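Local coordinates for signal recognition 54 kDa protein (PDB 3DM5), which is the SRP54 subunit of the archaeal signal recognition particle, with a helical bundle, a P-loop GTPase domain and a signal peptide binding domain, at residues A[5-17]-A[30-42]. Numbering follows the deposited sequence.
Sequences NLGKALANTLKKI and ELVRDIQRALIQA. With SO4 (sulfate ion), chain F.
L6 reaches across to helix 25-41 with both methyls: CD1 rests on the backbone O of A38 and lies 3.8 Å from A38 CB, while CD2 meets A42 CB. A9 and A38 meet CB to CB at 3.8 Å where the helices run close. The two are nearly antiparallel at 176°, with axes 9.4 Å apart. L10 turns CD2 onto I35 CG2, the two side chains crossing at about a right angle. T13 OG1 sits between its own backbone N and carbonyl carbon (chi1 77°), from where it donates to L10 O at 2.8 Å, which satisfies the buried hydroxyl; the same rotamer puts CG2 against D34 CB. L31 CD1 then packs on T13, and L31 CD2 on I17 CD1 at 3.8 Å. The two helices belong to the helical bundle of the SRP54 N domain: helix 71-86 covers I17 and L31 with I75, and helix 46-62 takes L39 on V49. The other flank is polar and faces solvent. K16, extended beyond CG, crosses E30 and D34 at about a right angle and gives NZ to E30 OE2 at 3.0 Å, with a long salt bridge to D34 OD2 at 3.6 Å. Within the helix, R37 NH1 makes a salt bridge to the other oxygen, D34 OD1, on its anti side but tilted out of the carboxylate plane. Farther out, R33 NH1 holds O1 of a sulfate ion, probably picked up during crystallisation.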
# COMPACT_ATOMS: atom_id res chain seq x y z
N ASN A 5 3.51 2.71 -11.36
CA ASN A 5 4.33 2.06 -10.35
C ASN A 5 5.62 1.47 -10.94
O ASN A 5 6.68 1.56 -10.32
CB ASN A 5 3.52 0.96 -9.66
CG ASN A 5 2.46 1.51 -8.73
OD1 ASN A 5 2.55 2.65 -8.24
ND2 ASN A 5 1.43 0.70 -8.47
N LEU A 6 5.52 0.87 -12.13
CA LEU A 6 6.68 0.25 -12.75
C LEU A 6 7.74 1.32 -13.06
O LEU A 6 8.93 1.12 -12.83
CB LEU A 6 6.29 -0.53 -14.01
CG LEU A 6 7.39 -1.27 -14.78
CD1 LEU A 6 8.10 -2.29 -13.93
CD2 LEU A 6 6.84 -1.93 -16.04
N GLY A 7 7.28 2.46 -13.54
CA GLY A 7 8.15 3.60 -13.76
C GLY A 7 8.95 3.97 -12.53
O GLY A 7 10.18 3.96 -12.56
N LYS A 8 8.26 4.28 -11.44
CA LYS A 8 8.93 4.65 -10.19
C LYS A 8 9.92 3.59 -9.77
O LYS A 8 11.03 3.91 -9.38
CB LYS A 8 7.93 4.86 -9.06
CG LYS A 8 7.21 6.19 -9.05
CD LYS A 8 6.16 6.18 -7.94
CE LYS A 8 6.61 5.26 -6.80
NZ LYS A 8 5.93 5.55 -5.49
N ALA A 9 9.52 2.33 -9.83
CA ALA A 9 10.39 1.26 -9.38
C ALA A 9 11.64 1.13 -10.26
O ALA A 9 12.76 0.91 -9.75
CB ALA A 9 9.62 -0.05 -9.32
N LEU A 10 11.48 1.24 -11.57
CA LEU A 10 12.64 1.14 -12.44
C LEU A 10 13.61 2.33 -12.23
O LEU A 10 14.81 2.15 -12.01
CB LEU A 10 12.22 0.97 -13.89
CG LEU A 10 11.54 -0.38 -14.14
CD1 LEU A 10 10.65 -0.32 -15.38
CD2 LEU A 10 12.55 -1.55 -14.21
N ALA A 11 13.07 3.53 -12.26
CA ALA A 11 13.86 4.73 -12.01
C ALA A 11 14.66 4.66 -10.70
O ALA A 11 15.77 5.19 -10.62
CB ALA A 11 12.95 5.95 -12.01
N ASN A 12 14.10 4.02 -9.68
CA ASN A 12 14.75 3.97 -8.38
C ASN A 12 15.99 3.09 -8.36
O ASN A 12 16.94 3.35 -7.62
CB ASN A 12 13.78 3.55 -7.28
CG ASN A 12 12.81 4.66 -6.91
OD1 ASN A 12 13.02 5.83 -7.25
ND2 ASN A 12 11.74 4.30 -6.23
N THR A 13 15.98 2.05 -9.18
CA THR A 13 17.13 1.19 -9.26
C THR A 13 18.26 1.96 -9.92
O THR A 13 19.41 1.76 -9.61
CB THR A 13 16.83 -0.09 -10.06
OG1 THR A 13 16.82 0.21 -11.46
CG2 THR A 13 15.48 -0.65 -9.64
N LEU A 14 17.90 2.87 -10.83
CA LEU A 14 18.90 3.68 -11.53
C LEU A 14 19.43 4.79 -10.62
O LEU A 14 20.62 5.09 -10.65
CB LEU A 14 18.34 4.25 -12.85
CG LEU A 14 18.12 3.23 -13.97
CD1 LEU A 14 17.92 3.93 -15.28
CD2 LEU A 14 19.30 2.27 -14.06
N LYS A 15 18.54 5.39 -9.82
CA LYS A 15 18.95 6.35 -8.80
C LYS A 15 19.90 5.70 -7.81
O LYS A 15 20.91 6.28 -7.43
CB LYS A 15 17.74 6.91 -8.05
CG LYS A 15 16.89 7.91 -8.85
CD LYS A 15 15.51 8.04 -8.23
CE LYS A 15 14.47 8.63 -9.19
NZ LYS A 15 14.12 10.04 -8.88
N LYS A 16 19.57 4.49 -7.40
CA LYS A 16 20.41 3.79 -6.45
C LYS A 16 21.81 3.71 -7.00
O LYS A 16 22.78 3.97 -6.30
CB LYS A 16 19.88 2.39 -6.17
CG LYS A 16 18.79 2.33 -5.10
CD LYS A 16 18.59 0.90 -4.60
CE LYS A 16 17.60 0.84 -3.45
NZ LYS A 16 17.48 -0.54 -2.89
N ILE A 17 21.91 3.34 -8.27
CA ILE A 17 23.20 3.24 -8.93
C ILE A 17 23.93 4.58 -8.94
O ILE A 17 25.12 4.65 -8.64
CB ILE A 17 23.06 2.70 -10.37
CG1 ILE A 17 22.55 1.26 -10.31
CG2 ILE A 17 24.38 2.77 -11.11
CD1 ILE A 17 23.16 0.37 -11.34
N GLU A 30 22.02 -6.75 -6.93
CA GLU A 30 20.87 -6.10 -6.32
C GLU A 30 20.02 -5.34 -7.34
O GLU A 30 18.78 -5.29 -7.24
CB GLU A 30 21.31 -5.11 -5.25
CG GLU A 30 20.20 -4.14 -4.87
CD GLU A 30 20.61 -3.17 -3.79
OE1 GLU A 30 21.79 -3.18 -3.38
OE2 GLU A 30 19.74 -2.40 -3.34
N LEU A 31 20.70 -4.71 -8.28
CA LEU A 31 20.04 -4.02 -9.37
C LEU A 31 19.20 -5.03 -10.14
O LEU A 31 18.00 -4.82 -10.36
CB LEU A 31 21.09 -3.41 -10.30
CG LEU A 31 20.57 -2.96 -11.68
CD1 LEU A 31 19.79 -1.64 -11.58
CD2 LEU A 31 21.73 -2.86 -12.65
N VAL A 32 19.83 -6.13 -10.55
CA VAL A 32 19.13 -7.14 -11.33
C VAL A 32 17.90 -7.65 -10.59
O VAL A 32 16.82 -7.82 -11.18
CB VAL A 32 20.06 -8.32 -11.71
CG1 VAL A 32 19.25 -9.58 -11.99
CG2 VAL A 32 20.93 -7.93 -12.90
N ARG A 33 18.04 -7.86 -9.29
CA ARG A 33 16.92 -8.35 -8.50
C ARG A 33 15.86 -7.28 -8.29
O ARG A 33 14.66 -7.58 -8.27
CB ARG A 33 17.43 -8.90 -7.17
CG ARG A 33 18.25 -10.17 -7.34
CD ARG A 33 19.02 -10.50 -6.09
NE ARG A 33 19.69 -11.80 -6.19
CZ ARG A 33 20.72 -12.15 -5.43
NH1 ARG A 33 21.20 -11.29 -4.53
NH2 ARG A 33 21.28 -13.35 -5.56
N ASP A 34 16.28 -6.03 -8.15
CA ASP A 34 15.31 -4.95 -8.10
C ASP A 34 14.47 -4.92 -9.38
O ASP A 34 13.27 -4.70 -9.32
CB ASP A 34 15.98 -3.59 -7.85
CG ASP A 34 16.18 -3.30 -6.36
OD1 ASP A 34 15.77 -4.13 -5.52
OD2 ASP A 34 16.74 -2.23 -6.03
N ILE A 35 15.10 -5.17 -10.53
CA ILE A 35 14.40 -5.14 -11.81
C ILE A 35 13.50 -6.35 -12.01
O ILE A 35 12.38 -6.23 -12.51
CB ILE A 35 15.38 -5.02 -12.99
CG1 ILE A 35 16.24 -3.76 -12.86
CG2 ILE A 35 14.61 -5.01 -14.32
CD1 ILE A 35 17.45 -3.75 -13.79
N GLN A 36 13.96 -7.53 -11.63
CA GLN A 36 13.10 -8.71 -11.67
C GLN A 36 11.83 -8.45 -10.89
O GLN A 36 10.74 -8.70 -11.38
CB GLN A 36 13.83 -9.94 -11.13
CG GLN A 36 15.05 -10.31 -11.97
CD GLN A 36 15.84 -11.43 -11.37
OE1 GLN A 36 16.64 -12.08 -12.05
NE2 GLN A 36 15.64 -11.66 -10.07
N ARG A 37 11.97 -7.92 -9.68
CA ARG A 37 10.80 -7.67 -8.85
C ARG A 37 9.84 -6.68 -9.48
O ARG A 37 8.62 -6.89 -9.46
CB ARG A 37 11.20 -7.23 -7.43
CG ARG A 37 11.28 -8.39 -6.43
CD ARG A 37 11.66 -7.95 -5.00
NE ARG A 37 13.09 -8.13 -4.74
CZ ARG A 37 13.98 -7.14 -4.65
NH1 ARG A 37 13.58 -5.87 -4.79
NH2 ARG A 37 15.26 -7.41 -4.41
N ALA A 38 10.37 -5.60 -10.04
CA ALA A 38 9.51 -4.58 -10.63
C ALA A 38 8.78 -5.18 -11.82
O ALA A 38 7.56 -5.08 -11.91
CB ALA A 38 10.32 -3.36 -11.04
N LEU A 39 9.54 -5.81 -12.71
CA LEU A 39 9.00 -6.46 -13.91
C LEU A 39 7.94 -7.51 -13.60
O LEU A 39 6.83 -7.44 -14.15
CB LEU A 39 10.13 -7.08 -14.76
CG LEU A 39 10.60 -6.32 -16.00
CD1 LEU A 39 10.27 -4.83 -15.97
CD2 LEU A 39 12.07 -6.54 -16.27
N ILE A 40 8.26 -8.47 -12.73
CA ILE A 40 7.33 -9.55 -12.39
C ILE A 40 6.01 -9.00 -11.83
O ILE A 40 4.93 -9.55 -12.08
CB ILE A 40 7.91 -10.51 -11.34
CG1 ILE A 40 9.11 -11.28 -11.90
CG2 ILE A 40 6.86 -11.50 -10.89
CD1 ILE A 40 8.74 -12.25 -12.95
N GLN A 41 6.13 -7.92 -11.08
CA GLN A 41 4.99 -7.29 -10.46
C GLN A 41 4.06 -6.63 -11.48
O GLN A 41 2.89 -6.45 -11.21
CB GLN A 41 5.47 -6.26 -9.44
CG GLN A 41 4.39 -5.76 -8.51
CD GLN A 41 4.96 -5.09 -7.28
OE1 GLN A 41 5.75 -4.15 -7.37
NE2 GLN A 41 4.55 -5.57 -6.11
N ALA A 42 4.61 -6.26 -12.63
CA ALA A 42 3.83 -5.66 -13.71
C ALA A 42 3.36 -6.74 -14.69
O ALA A 42 2.93 -6.46 -15.81
CB ALA A 42 4.64 -4.59 -14.43
S SO4 F . 24.39 -13.30 -3.40
O1 SO4 F . 23.88 -11.94 -3.21
O2 SO4 F . 25.70 -13.37 -2.77
O3 SO4 F . 23.50 -14.28 -2.80
O4 SO4 F . 24.50 -13.65 -4.82